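Long-range contacts in probable transcriptional regulator (Pseudomonas aeruginosa, PDB 2ESN), which probably acts as a LysR-type transcriptional regulator, binding DNA through a helix-turn-helix domain and sensing a small effector, not yet identified, through its substrate-binding domain: residues C[101-106]-C[150-155]; C[141-146]-C[166-171]; C[179-184]-C[264-269]. All blocks are in the same frame, centred on the assembly; numbering follows the deposited sequence.

Contact 1: C[101-106]-C[150-155]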
loop_
_atom_site.group_PDB
_atom_site.type_symbol
_atom_site.label_atom_id
_atom_site.label_comp_id
_atom_site.label_asym_id
_atom_site.label_seq_id
_atom_site.Cartn_x
_atom_site.Cartn_y
_atom_site.Cartn_z
ATOM N N ARG C 101 25.455 13.811 0.176
ATOM C CA ARG C 101 24.414 12.813 0.111
ATOM C C ARG C 101 24.161 12.021 1.397
ATOM O O ARG C 101 25.001 12.003 2.337
ATOM C CB ARG C 101 24.543 11.915 -1.095
ATOM C CG ARG C 101 25.637 10.998 -1.117
ATOM C CD ARG C 101 25.457 10.193 -2.368
ATOM N NE ARG C 101 24.488 9.133 -2.113
ATOM C CZ ARG C 101 23.688 8.599 -3.021
ATOM N NH1 ARG C 101 23.709 9.063 -4.272
ATOM N NH2 ARG C 101 22.850 7.638 -2.642
ATOM N N THR C 102 22.965 11.447 1.440
ATOM C CA THR C 102 22.477 10.620 2.533
ATOM C C THR C 102 22.412 9.236 1.929
ATOM O O THR C 102 21.811 9.046 0.878
ATOM C CB THR C 102 21.113 11.112 3.010
ATOM O OG1 THR C 102 21.247 12.464 3.438
ATOM C CG2 THR C 102 20.528 10.312 4.202
ATOM N N PHE C 103 23.153 8.298 2.534
ATOM C CA PHE C 103 23.024 6.878 2.305
ATOM C C PHE C 103 21.973 6.269 3.236
ATOM O O PHE C 103 21.959 6.562 4.447
ATOM C CB PHE C 103 24.381 6.184 2.445
ATOM C CG PHE C 103 25.357 6.600 1.396
ATOM C CD1 PHE C 103 26.096 7.784 1.536
ATOM C CD2 PHE C 103 25.510 5.836 0.258
ATOM C CE1 PHE C 103 26.965 8.227 0.557
ATOM C CE2 PHE C 103 26.376 6.220 -0.724
ATOM C CZ PHE C 103 27.152 7.400 -0.574
ATOM N N VAL C 104 21.080 5.461 2.658
ATOM C CA VAL C 104 19.945 4.874 3.415
ATOM C C VAL C 104 20.194 3.381 3.518
ATOM O O VAL C 104 20.405 2.722 2.509
ATOM C CB VAL C 104 18.549 5.151 2.783
ATOM C CG1 VAL C 104 17.376 4.489 3.631
ATOM C CG2 VAL C 104 18.315 6.658 2.604
ATOM N N PHE C 105 20.292 2.888 4.754
ATOM C CA PHE C 105 20.549 1.480 4.985
ATOM C C PHE C 105 19.361 0.900 5.748
ATOM O O PHE C 105 18.784 1.574 6.582
ATOM C CB PHE C 105 21.807 1.251 5.880
ATOM C CG PHE C 105 23.131 1.530 5.220
ATOM C CD1 PHE C 105 23.986 0.492 4.941
ATOM C CD2 PHE C 105 23.559 2.832 4.986
ATOM C CE1 PHE C 105 25.270 0.725 4.366
ATOM C CE2 PHE C 105 24.874 3.093 4.461
ATOM C CZ PHE C 105 25.698 2.016 4.129
ATOM N N ALA C 106 19.036 -0.356 5.436
ATOM C CA ALA C 106 18.039 -1.162 6.113
ATOM C C ALA C 106 18.881 -1.914 7.055
ATOM O O ALA C 106 19.938 -2.423 6.684
ATOM C CB ALA C 106 17.417 -2.158 5.162
ATOM N N ARG C 150 15.019 3.499 -3.028
ATOM C CA ARG C 150 14.477 4.090 -1.773
ATOM C C ARG C 150 15.426 3.741 -0.606
ATOM O O ARG C 150 15.498 4.473 0.381
ATOM C CB ARG C 150 13.095 3.518 -1.451
ATOM C CG ARG C 150 11.988 4.506 -0.959
ATOM C CD ARG C 150 10.678 3.692 -0.738
ATOM N NE ARG C 150 10.785 2.429 -1.489
ATOM C CZ ARG C 150 9.898 1.929 -2.361
ATOM N NH1 ARG C 150 10.171 0.781 -2.995
ATOM N NH2 ARG C 150 8.735 2.555 -2.579
ATOM N N ILE C 151 16.121 2.617 -0.753
ATOM C CA ILE C 151 17.143 2.147 0.161
ATOM C C ILE C 151 18.355 1.829 -0.730
ATOM O O ILE C 151 18.235 1.103 -1.728
ATOM C CB ILE C 151 16.652 0.855 0.884
ATOM C CG1 ILE C 151 15.690 1.183 2.023
ATOM C CG2 ILE C 151 17.765 0.023 1.405
ATOM C CD1 ILE C 151 14.812 -0.046 2.468
ATOM N N ASP C 152 19.504 2.375 -0.359
ATOM C CA ASP C 152 20.763 2.135 -1.049
ATOM C C ASP C 152 21.260 0.738 -0.740
ATOM O O ASP C 152 21.681 0.029 -1.625
ATOM C CB ASP C 152 21.808 3.223 -0.648
ATOM C CG ASP C 152 21.376 4.646 -1.054
ATOM O OD1 ASP C 152 21.387 4.952 -2.241
ATOM O OD2 ASP C 152 20.998 5.479 -0.213
ATOM N N PHE C 153 21.190 0.338 0.529
ATOM C CA PHE C 153 21.824 -0.888 0.982
ATOM C C PHE C 153 21.040 -1.571 2.112
ATOM O O PHE C 153 20.276 -0.940 2.800
ATOM C CB PHE C 153 23.215 -0.583 1.574
ATOM C CG PHE C 153 24.208 -0.030 0.606
ATOM C CD1 PHE C 153 24.481 1.332 0.598
ATOM C CD2 PHE C 153 24.905 -0.862 -0.244
ATOM C CE1 PHE C 153 25.442 1.868 -0.275
ATOM C CE2 PHE C 153 25.831 -0.338 -1.173
ATOM C CZ PHE C 153 26.128 1.010 -1.173
ATOM N N ALA C 154 21.318 -2.846 2.340
ATOM C CA ALA C 154 20.725 -3.559 3.457
ATOM C C ALA C 154 21.830 -4.298 4.149
ATOM O O ALA C 154 22.832 -4.643 3.525
ATOM C CB ALA C 154 19.617 -4.502 2.983
ATOM N N LEU C 155 21.673 -4.515 5.452
ATOM C CA LEU C 155 22.705 -5.199 6.242
ATOM C C LEU C 155 22.117 -6.459 6.868
ATOM O O LEU C 155 20.944 -6.474 7.224
ATOM C CB LEU C 155 23.185 -4.281 7.394
ATOM C CG LEU C 155 23.692 -2.874 7.048
ATOM C CD1 LEU C 155 24.111 -2.081 8.316
ATOM C CD2 LEU C 155 24.907 -2.991 6.099
#

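Contact 2: C[141-146]-C[166-171]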
loop_
_atom_site.group_PDB
_atom_site.type_symbol
_atom_site.label_atom_id
_atom_site.label_comp_id
_atom_site.label_asym_id
_atom_site.label_seq_id
_atom_site.Cartn_x
_atom_site.Cartn_y
_atom_site.Cartn_z
ATOM N N LEU C 141 15.789 -8.297 3.490
ATOM C CA LEU C 141 16.191 -8.116 2.109
ATOM C C LEU C 141 14.943 -7.912 1.251
ATOM O O LEU C 141 14.309 -8.869 0.858
ATOM C CB LEU C 141 16.938 -9.371 1.682
ATOM C CG LEU C 141 18.089 -9.235 0.708
ATOM C CD1 LEU C 141 18.793 -10.556 0.592
ATOM C CD2 LEU C 141 17.545 -8.774 -0.643
ATOM N N SER C 142 14.583 -6.659 1.013
ATOM C CA SER C 142 13.466 -6.316 0.149
ATOM C C SER C 142 14.045 -5.769 -1.179
ATOM O O SER C 142 14.361 -4.564 -1.293
ATOM C CB SER C 142 12.525 -5.326 0.858
ATOM O OG SER C 142 11.828 -4.485 -0.065
ATOM N N VAL C 143 14.222 -6.671 -2.154
ATOM C CA VAL C 143 14.742 -6.358 -3.503
ATOM C C VAL C 143 13.984 -5.196 -4.148
ATOM O O VAL C 143 14.563 -4.399 -4.902
ATOM C CB VAL C 143 14.741 -7.624 -4.437
ATOM C CG1 VAL C 143 13.388 -8.349 -4.391
ATOM C CG2 VAL C 143 15.132 -7.275 -5.886
ATOM N N GLU C 144 12.694 -5.109 -3.818
ATOM C CA GLU C 144 11.827 -4.001 -4.225
ATOM C C GLU C 144 12.457 -2.633 -3.824
ATOM O O GLU C 144 12.636 -1.733 -4.680
ATOM C CB GLU C 144 10.393 -4.163 -3.623
ATOM C CG GLU C 144 9.949 -5.621 -3.222
ATOM C CD GLU C 144 8.634 -5.674 -2.366
ATOM O OE1 GLU C 144 7.927 -4.630 -2.263
ATOM O OE2 GLU C 144 8.310 -6.764 -1.792
ATOM N N ALA C 145 12.826 -2.499 -2.540
ATOM C CA ALA C 145 13.235 -1.210 -1.999
ATOM C C ALA C 145 14.615 -0.808 -2.533
ATOM O O ALA C 145 14.897 0.380 -2.809
ATOM C CB ALA C 145 13.189 -1.239 -0.478
ATOM N N LEU C 146 15.452 -1.821 -2.692
ATOM C CA LEU C 146 16.764 -1.679 -3.296
ATOM C C LEU C 146 16.686 -1.173 -4.766
ATOM O O LEU C 146 17.296 -0.161 -5.109
ATOM C CB LEU C 146 17.561 -3.008 -3.177
ATOM C CG LEU C 146 17.865 -3.523 -1.745
ATOM C CD1 LEU C 146 18.609 -4.862 -1.738
ATOM C CD2 LEU C 146 18.654 -2.478 -0.892
ATOM N N GLU C 166 17.397 -12.491 -7.175
ATOM C CA GLU C 166 17.907 -12.040 -8.469
ATOM C C GLU C 166 18.016 -10.542 -8.501
ATOM O O GLU C 166 17.097 -9.825 -8.083
ATOM C CB GLU C 166 17.046 -12.514 -9.648
ATOM C CG GLU C 166 17.919 -12.898 -10.855
ATOM C CD GLU C 166 17.207 -12.750 -12.205
ATOM O OE1 GLU C 166 17.713 -11.963 -13.061
ATOM O OE2 GLU C 166 16.154 -13.416 -12.408
ATOM N N GLY C 167 19.144 -10.061 -9.005
ATOM C CA GLY C 167 19.424 -8.641 -8.922
ATOM C C GLY C 167 20.092 -8.186 -7.622
ATOM O O GLY C 167 20.547 -7.041 -7.541
ATOM N N ILE C 168 20.166 -9.060 -6.619
ATOM C CA ILE C 168 20.896 -8.740 -5.381
ATOM C C ILE C 168 22.332 -9.241 -5.403
ATOM O O ILE C 168 22.590 -10.419 -5.648
ATOM C CB ILE C 168 20.195 -9.293 -4.119
ATOM C CG1 ILE C 168 18.778 -8.724 -3.979
ATOM C CG2 ILE C 168 21.034 -9.029 -2.854
ATOM C CD1 ILE C 168 18.582 -7.333 -4.563
ATOM N N GLN C 169 23.264 -8.330 -5.148
ATOM C CA GLN C 169 24.656 -8.688 -4.832
ATOM C C GLN C 169 24.971 -8.361 -3.333
ATOM O O GLN C 169 24.348 -7.468 -2.736
ATOM C CB GLN C 169 25.624 -7.920 -5.760
ATOM C CG GLN C 169 25.522 -6.388 -5.618
ATOM C CD GLN C 169 26.300 -5.588 -6.674
ATOM O OE1 GLN C 169 26.960 -6.172 -7.555
ATOM N NE2 GLN C 169 26.198 -4.240 -6.603
ATOM N N ALA C 170 25.963 -9.055 -2.778
ATOM C CA ALA C 170 26.336 -8.976 -1.372
ATOM C C ALA C 170 27.866 -8.867 -1.241
ATOM O O ALA C 170 28.616 -9.423 -2.060
ATOM C CB ALA C 170 25.851 -10.199 -0.650
ATOM N N HIS C 171 28.321 -8.126 -0.229
ATOM C CA HIS C 171 29.737 -8.045 0.063
ATOM C C HIS C 171 29.952 -8.241 1.543
ATOM O O HIS C 171 29.334 -7.542 2.376
ATOM C CB HIS C 171 30.317 -6.701 -0.409
ATOM C CG HIS C 171 30.451 -6.597 -1.901
ATOM N ND1 HIS C 171 29.456 -6.067 -2.706
ATOM C CD2 HIS C 171 31.463 -6.958 -2.733
ATOM C CE1 HIS C 171 29.857 -6.100 -3.968
ATOM N NE2 HIS C 171 31.070 -6.633 -4.010
#

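Contact 3: C[179-184]-C[264-269]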
loop_
_atom_site.group_PDB
_atom_site.type_symbol
_atom_site.label_atom_id
_atom_site.label_comp_id
_atom_site.label_asym_id
_atom_site.label_seq_id
_atom_site.Cartn_x
_atom_site.Cartn_y
_atom_site.Cartn_z
ATOM N N VAL C 179 27.882 -16.668 21.026
ATOM C CA VAL C 179 28.222 -17.205 22.302
ATOM C C VAL C 179 26.942 -17.203 23.151
ATOM O O VAL C 179 25.974 -16.622 22.744
ATOM C CB VAL C 179 29.361 -16.401 22.996
ATOM C CG1 VAL C 179 30.673 -16.562 22.253
ATOM C CG2 VAL C 179 28.990 -14.882 23.205
ATOM N N VAL C 180 26.966 -17.918 24.280
ATOM C CA VAL C 180 25.892 -18.032 25.267
ATOM C C VAL C 180 26.319 -17.074 26.367
ATOM O O VAL C 180 27.464 -17.108 26.829
ATOM C CB VAL C 180 25.748 -19.478 25.811
ATOM C CG1 VAL C 180 24.690 -19.550 26.938
ATOM C CG2 VAL C 180 25.308 -20.403 24.660
ATOM N N VAL C 181 25.363 -16.226 26.744
ATOM C CA VAL C 181 25.519 -15.195 27.696
ATOM C C VAL C 181 24.570 -15.498 28.840
ATOM O O VAL C 181 23.451 -15.922 28.592
ATOM C CB VAL C 181 25.083 -13.859 26.979
ATOM C CG1 VAL C 181 24.828 -12.787 27.952
ATOM C CG2 VAL C 181 26.114 -13.459 25.852
ATOM N N ALA C 182 25.039 -15.330 30.090
ATOM C CA ALA C 182 24.197 -15.385 31.300
ATOM C C ALA C 182 24.613 -14.252 32.175
ATOM O O ALA C 182 25.697 -13.735 31.992
ATOM C CB ALA C 182 24.439 -16.659 32.049
ATOM N N ARG C 183 23.763 -13.878 33.144
ATOM C CA ARG C 183 24.224 -12.993 34.199
ATOM C C ARG C 183 25.529 -13.578 34.786
ATOM O O ARG C 183 25.756 -14.832 34.788
ATOM C CB ARG C 183 23.161 -12.786 35.277
ATOM C CG ARG C 183 22.724 -14.051 36.075
ATOM C CD ARG C 183 22.465 -13.610 37.494
ATOM N NE ARG C 183 21.337 -12.728 37.574
ATOM C CZ ARG C 183 21.256 -11.517 38.113
ATOM N NH1 ARG C 183 20.068 -10.943 38.065
ATOM N NH2 ARG C 183 22.282 -10.883 38.661
ATOM N N ARG C 184 26.413 -12.692 35.229
ATOM C CA ARG C 184 27.716 -13.089 35.707
ATOM C C ARG C 184 27.629 -14.115 36.848
ATOM O O ARG C 184 28.374 -15.093 36.877
ATOM C CB ARG C 184 28.480 -11.866 36.235
ATOM C CG ARG C 184 29.972 -12.268 36.512
ATOM C CD ARG C 184 30.870 -11.058 36.721
ATOM N NE ARG C 184 31.164 -10.495 35.403
ATOM C CZ ARG C 184 30.880 -9.265 34.977
ATOM N NH1 ARG C 184 30.317 -8.350 35.798
ATOM N NH2 ARG C 184 31.190 -8.974 33.709
ATOM N N ALA C 264 26.351 -4.741 31.469
ATOM C CA ALA C 264 25.131 -5.487 31.858
ATOM C C ALA C 264 25.430 -6.568 32.915
ATOM O O ALA C 264 24.509 -7.274 33.333
ATOM C CB ALA C 264 24.456 -6.098 30.651
ATOM N N GLY C 265 26.686 -6.725 33.315
ATOM C CA GLY C 265 27.072 -7.781 34.313
ATOM C C GLY C 265 26.963 -9.197 33.713
ATOM O O GLY C 265 26.158 -10.021 34.200
ATOM N N LEU C 266 27.754 -9.513 32.681
ATOM C CA LEU C 266 27.575 -10.832 31.996
ATOM C C LEU C 266 28.757 -11.702 32.073
ATOM O O LEU C 266 29.845 -11.166 32.127
ATOM C CB LEU C 266 27.323 -10.626 30.475
ATOM C CG LEU C 266 26.230 -9.601 30.157
ATOM C CD1 LEU C 266 26.147 -9.309 28.574
ATOM C CD2 LEU C 266 24.884 -10.030 30.757
ATOM N N ALA C 267 28.524 -13.021 31.976
ATOM C CA ALA C 267 29.497 -14.031 31.588
ATOM C C ALA C 267 29.243 -14.546 30.139
ATOM O O ALA C 267 28.091 -14.692 29.691
ATOM C CB ALA C 267 29.407 -15.177 32.553
ATOM N N LEU C 268 30.300 -14.800 29.405
ATOM C CA LEU C 268 30.201 -15.261 28.039
ATOM C C LEU C 268 30.825 -16.633 28.034
ATOM O O LEU C 268 31.912 -16.797 28.597
ATOM C CB LEU C 268 31.039 -14.370 27.116
ATOM C CG LEU C 268 30.423 -13.049 26.600
ATOM C CD1 LEU C 268 29.956 -12.158 27.726
ATOM C CD2 LEU C 268 31.452 -12.270 25.687
ATOM N N TYR C 269 30.143 -17.586 27.386
ATOM C CA TYR C 269 30.562 -18.993 27.323
ATOM C C TYR C 269 30.448 -19.515 25.905
ATOM O O TYR C 269 29.602 -19.065 25.134
ATOM C CB TYR C 269 29.601 -19.856 28.108
ATOM C CG TYR C 269 29.533 -19.507 29.564
ATOM C CD1 TYR C 269 30.641 -19.716 30.403
ATOM C CD2 TYR C 269 28.396 -18.920 30.087
ATOM C CE1 TYR C 269 30.562 -19.390 31.757
ATOM C CE2 TYR C 269 28.313 -18.578 31.395
ATOM C CZ TYR C 269 29.378 -18.817 32.242
ATOM O OH TYR C 269 29.274 -18.501 33.605
HETATM O O HOH W 1 27.195 -17.289 34.790
#

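Contact 1: C[101-106]-C[150-155]
Packing is tightest where three phenylalanines share one face of this parallel strand pair. Phe105 and Phe153 point the same way, their rings tilted by 26° and displaced with little overlap, the centroids 5.2 Å apart. Phe153 CD1 sits over one face of the Phe105 ring, while Leu155 CD2 meets that ring's edge, 3.8 Å from Phe105 CD1. Phe103 CD2 in turn approaches the edge of the Phe153 ring. Flat aromatic rings can lie side by side here between the sheet and helix 293-303, whose Met297 touches Phe103 and Phe153. Strands 131-136 and 153-157 flank 102-107 in parallel, the strand order of the Rossmann-like α/β subdomain of periplasmic-binding-protein folds. Toward Ala106 the ladder is that of a parallel pair: Ala106 N gives to Phe153 O (3.0 Å) and Ala106 O takes Leu155 N. Val104 O accepts twice, from Phe153 N and, weakly, from Asp152 N. Smaller residues make the opposite face, where Ala106 and Ala154 meet methyl to methyl, CB to CB 3.9 Å apart. The loose side begins at Arg150, exposed and pointing away from 101-106. At the partly exposed Arg101 end, the Asp152 carboxylate, not a backbone carbonyl, accepts from Val104 N, OD2 using its anti lone pair at 2.9 Å. Asp152 OD1 faces Arg101 NH2 tip to tip in a 3.1 Å salt bridge. His294 NE2 also bonds OD1, and together these partners probably keep the carboxylate ionised.

Contact 2: C[141-146]-C[166-171]
This is a wholly apolar contact between the first turn of helix 143-148 and the edge where the long strand 168-183 begins, beside strand 278-285. Ile168 carries it from the strand side, pointing at the helix: its CG1-CD1 branch touches three side chains, CG1 meeting Leu141 and CD1 meeting Val143 and Leu146. Two torsions aim that branch, CG1 lying anti to the carbonyl carbon (chi1 -59°) and a nearly eclipsed chi2 of -30° setting the CD1 methyl. Ile168 CD1 meets Val143 CG2 at 3.7 Å and Leu146 CD1 at 3.8 Å, two residues one turn apart; Val143 crosses it obliquely, Leu146 at about a right angle. From the residues before the helix, Leu141 comes tip to tip, its CD2 3.6 Å from Ile168 CG1. A β-branched isoleucine suits the spot, since it is at home in a strand and presents methyls in several directions. Val143 places CG2 anti to its backbone N, and the same methyl also rests near Glu166 O. Leu146 also packs on Ile151, in the loop leading to strand 153-157, and, like Val143, on His285 of strand 278-285. Gly167 turns with a phi of 86°, where a CB would clash with the preceding carbonyl oxygen. Ser142 is the N-cap: its OG takes a weak 3.3 Å bond from Ala145 N, while its O takes Ala145 N and Leu146 N as the first turn begins. Helix 143-148 is the helix of the beta-alpha-beta crossover from strand 131-136 to 153-157, which lie on either side of 102-107, as in the Rossmann-like domains of the periplasmic-binding-protein fold.

Contact 3: C[179-184]-C[264-269]
Arg184 sets CG anti to its backbone N (chi1 -170°) and bends at chi3 (-78°), so that its guanidinium lies with one face over the Gly265-Leu266 peptide. The backbone N of Arg184 gives to Gly265 O at 2.9 Å from above the carbonyl plane. Tyr269, with CG beside its backbone N (chi1 -61°), lays its ring along the strand, and the Ala182 methyl faces the ring edge, CB 4.4 Å from Tyr269 CE2. Tyr269 OH then meets a water at 2.7 Å, and this water donates to Arg183 O. Strand 266-269 pairs antiparallel with the end of 168-183 in the second α/β subdomain of the effector-binding fold, and it starts directly after helix 254-264, which Gly265 closes in a Schellman motif with the positive phi that glycine tolerates easily. Val180 and Tyr269 exchange two backbone bonds, Tyr269 N to Val180 O being the shorter at 2.8 Å; Ala182 and Ala267 repeat the pattern. On the face away from the tyrosine, Val181 CG1 touches Leu266 CD1 at 3.8 Å, and Leu240 of helix 236-244 packs on both, where branched aliphatic residues suit the buried layer.

How the contacts relate
Contact 1 has most of its touching residues buried, contact 2 joins buried Leu146 and Ile168 to an exposed Glu166, and contact 3 is buried on its Val181-Leu266 side but exposed at Arg184. Contacts 1 and 2 adjoin, their centres about 11 Å apart: a probable backbone bond from Ile151 N to Ala145 O joins the helix to the loop before strand 153-157, whereas contact 2 is purely apolar between its two segments. Contact 3 lies about 35 Å from contact 2, centre to centre, yet both use strand 168-183, one near its start and the other at its end. The aromatic core and salt bridge of parallel contact 1 contrast with the antiparallel backbone ladder and bound water of contact 3.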